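Side-chain contact in glutathione synthetase-like effector 30 (Gpa-GSS30-apo) (Globodera pallida, PDB 5OET), which probably acts as a secreted effector of a plant-parasitic nematode, having arisen from a housekeeping glutathione synthetase, which joins gamma-glutamylcysteine to glycine using ATP: residues I46-S51 against M463-N468. Numbering follows the deposited sequence.
Sequences ILLEQS and MAPTLN
Leu-47 and Ser-51, one turn apart on helix 44-59, face Leu-467 and Pro-465 of an extended segment that includes the short strand 466-467. The CA atoms of Leu-47 and Leu-467 are 8.1 Å apart, whereas those of Ser-51 and Pro-465 approach to 6.9 Å, consistent with the smaller side chains at that end. The helix offers Leu-47, Leu-48 and Ser-51 (i, i+1, i+4), the extended chain Pro-465 and Leu-467 (i, i+2), with Thr-466 between them pairing its backbone with Phe-458.

At one end CD2 of Leu-467 lies 3.9 Å from CB of Leu-47 and also touches its CD1. CG of Leu-467 sits beside its own backbone N (chi1 -49°), and from there CD2 extends to Leu-47; the side chains slant across each other. CD1 of Leu-48 reaches CD of Pro-465 at 4.0 Å, the two side chains crossing at about a right angle. Ser-51 meets another part of that ring, its OG 3.3 Å from CB of Pro-465. The same hydroxyl donates a weak bond back to the carbonyl O of Leu-47.

Strand 454-459 of the large mixed sheet adds His-457 beside both leucines and Val-459 beside Ser-51, so helix 44-59 packs on the connection between strands 454-459 and 469-484. Glu-49 forms salt bridges with Arg-280 and Arg-290 of the second subunit. Between the two segments the contact is van der Waals in kind, with the serine's polarity turned partly back into its own helix.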
loop_
_atom_site.group_PDB
_atom_site.type_symbol
_atom_site.label_atom_id
_atom_site.label_comp_id
_atom_site.label_asym_id
_atom_site.label_seq_id
_atom_site.Cartn_x
_atom_site.Cartn_y
_atom_site.Cartn_z
ATOM N N ILE A 46 19.212 -12.670 -10.444
ATOM C CA ILE A 46 18.110 -13.049 -9.563
ATOM C C ILE A 46 17.939 -12.071 -8.387
ATOM O O ILE A 46 16.810 -11.678 -8.072
ATOM C CB ILE A 46 18.266 -14.486 -9.053
ATOM C CG1 ILE A 46 18.255 -15.481 -10.241
ATOM C CG2 ILE A 46 17.161 -14.850 -8.067
ATOM C CD1 ILE A 46 17.003 -15.437 -11.113
ATOM N N LEU A 47 19.036 -11.670 -7.748
ATOM C CA LEU A 47 18.951 -10.672 -6.674
ATOM C C LEU A 47 18.357 -9.352 -7.160
ATOM O O LEU A 47 17.557 -8.738 -6.442
ATOM C CB LEU A 47 20.314 -10.407 -6.027
ATOM C CG LEU A 47 20.830 -11.545 -5.153
ATOM C CD1 LEU A 47 22.294 -11.343 -4.767
ATOM C CD2 LEU A 47 19.970 -11.699 -3.914
ATOM N N LEU A 48 18.748 -8.927 -8.364
ATOM C CA LEU A 48 18.167 -7.745 -8.979
ATOM C C LEU A 48 16.663 -7.929 -9.143
ATOM O O LEU A 48 15.887 -7.063 -8.744
ATOM C CB LEU A 48 18.824 -7.423 -10.315
ATOM C CG LEU A 48 18.082 -6.337 -11.122
ATOM C CD1 LEU A 48 18.024 -5.014 -10.367
ATOM C CD2 LEU A 48 18.675 -6.187 -12.498
ATOM N N GLU A 49 16.247 -9.064 -9.707
ATOM C CA GLU A 49 14.805 -9.332 -9.910
ATOM C C GLU A 49 14.040 -9.400 -8.602
ATOM O O GLU A 49 12.903 -8.975 -8.552
ATOM C CB GLU A 49 14.567 -10.584 -10.747
ATOM C CG GLU A 49 14.933 -10.365 -12.208
ATOM C CD GLU A 49 14.766 -11.607 -13.100
ATOM O OE1 GLU A 49 15.752 -12.027 -13.769
ATOM O OE2 GLU A 49 13.632 -12.173 -13.168
ATOM N N GLN A 50 14.660 -9.901 -7.546
ATOM C CA GLN A 50 14.014 -9.914 -6.237
ATOM C C GLN A 50 13.970 -8.531 -5.590
ATOM O O GLN A 50 13.047 -8.238 -4.825
ATOM C CB GLN A 50 14.718 -10.905 -5.317
ATOM C CG GLN A 50 14.509 -12.356 -5.725
ATOM C CD GLN A 50 15.278 -13.357 -4.879
ATOM O OE1 GLN A 50 15.086 -14.555 -5.022
ATOM N NE2 GLN A 50 16.160 -12.878 -4.008
ATOM N N SER A 51 14.972 -7.700 -5.869
ATOM C CA SER A 51 14.934 -6.295 -5.465
ATOM C C SER A 51 13.727 -5.566 -6.008
ATOM O O SER A 51 13.052 -4.865 -5.268
ATOM C CB SER A 51 16.166 -5.543 -5.961
ATOM O OG SER A 51 17.217 -5.764 -5.070
ATOM N N MET A 463 18.166 3.510 -7.814
ATOM C CA MET A 463 19.525 2.982 -8.003
ATOM C C MET A 463 19.545 1.477 -7.966
ATOM O O MET A 463 18.607 0.862 -7.492
ATOM C CB MET A 463 20.503 3.495 -6.956
ATOM C CG MET A 463 20.073 3.480 -5.508
ATOM S SD MET A 463 21.381 4.335 -4.584
ATOM C CE MET A 463 22.783 3.220 -4.730
ATOM N N ALA A 464 20.634 0.891 -8.463
ATOM C CA ALA A 464 20.854 -0.542 -8.377
ATOM C C ALA A 464 21.012 -0.940 -6.911
ATOM O O ALA A 464 21.495 -0.135 -6.093
ATOM C CB ALA A 464 22.077 -0.959 -9.178
ATOM N N PRO A 465 20.588 -2.173 -6.560
ATOM C CA PRO A 465 20.724 -2.608 -5.175
ATOM C C PRO A 465 22.181 -2.921 -4.839
ATOM O O PRO A 465 22.935 -3.387 -5.696
ATOM C CB PRO A 465 19.864 -3.872 -5.121
ATOM C CG PRO A 465 19.951 -4.416 -6.492
ATOM C CD PRO A 465 20.020 -3.233 -7.412
ATOM N N THR A 466 22.544 -2.654 -3.596
ATOM C CA THR A 466 23.885 -2.884 -3.080
ATOM C C THR A 466 23.956 -4.269 -2.414
ATOM O O THR A 466 23.358 -4.482 -1.344
ATOM C CB THR A 466 24.236 -1.796 -2.046
ATOM O OG1 THR A 466 23.657 -0.555 -2.462
ATOM C CG2 THR A 466 25.729 -1.628 -1.938
ATOM N N LEU A 467 24.679 -5.191 -3.050
ATOM C CA LEU A 467 24.702 -6.594 -2.646
ATOM C C LEU A 467 25.878 -6.917 -1.721
ATOM O O LEU A 467 26.990 -6.431 -1.902
ATOM C CB LEU A 467 24.782 -7.490 -3.888
ATOM C CG LEU A 467 23.825 -7.268 -5.065
ATOM C CD1 LEU A 467 24.180 -8.211 -6.208
ATOM C CD2 LEU A 467 22.368 -7.429 -4.665
ATOM N N ASN A 468 25.611 -7.734 -0.720
ATOM C CA ASN A 468 26.618 -8.247 0.208
ATOM C C ASN A 468 27.343 -7.151 1.013
ATOM O O ASN A 468 28.530 -7.210 1.198
ATOM C CB ASN A 468 27.607 -9.170 -0.516
ATOM C CG ASN A 468 26.934 -10.370 -1.143
ATOM O OD1 ASN A 468 26.934 -10.524 -2.366
ATOM N ND2 ASN A 468 26.358 -11.233 -0.307
#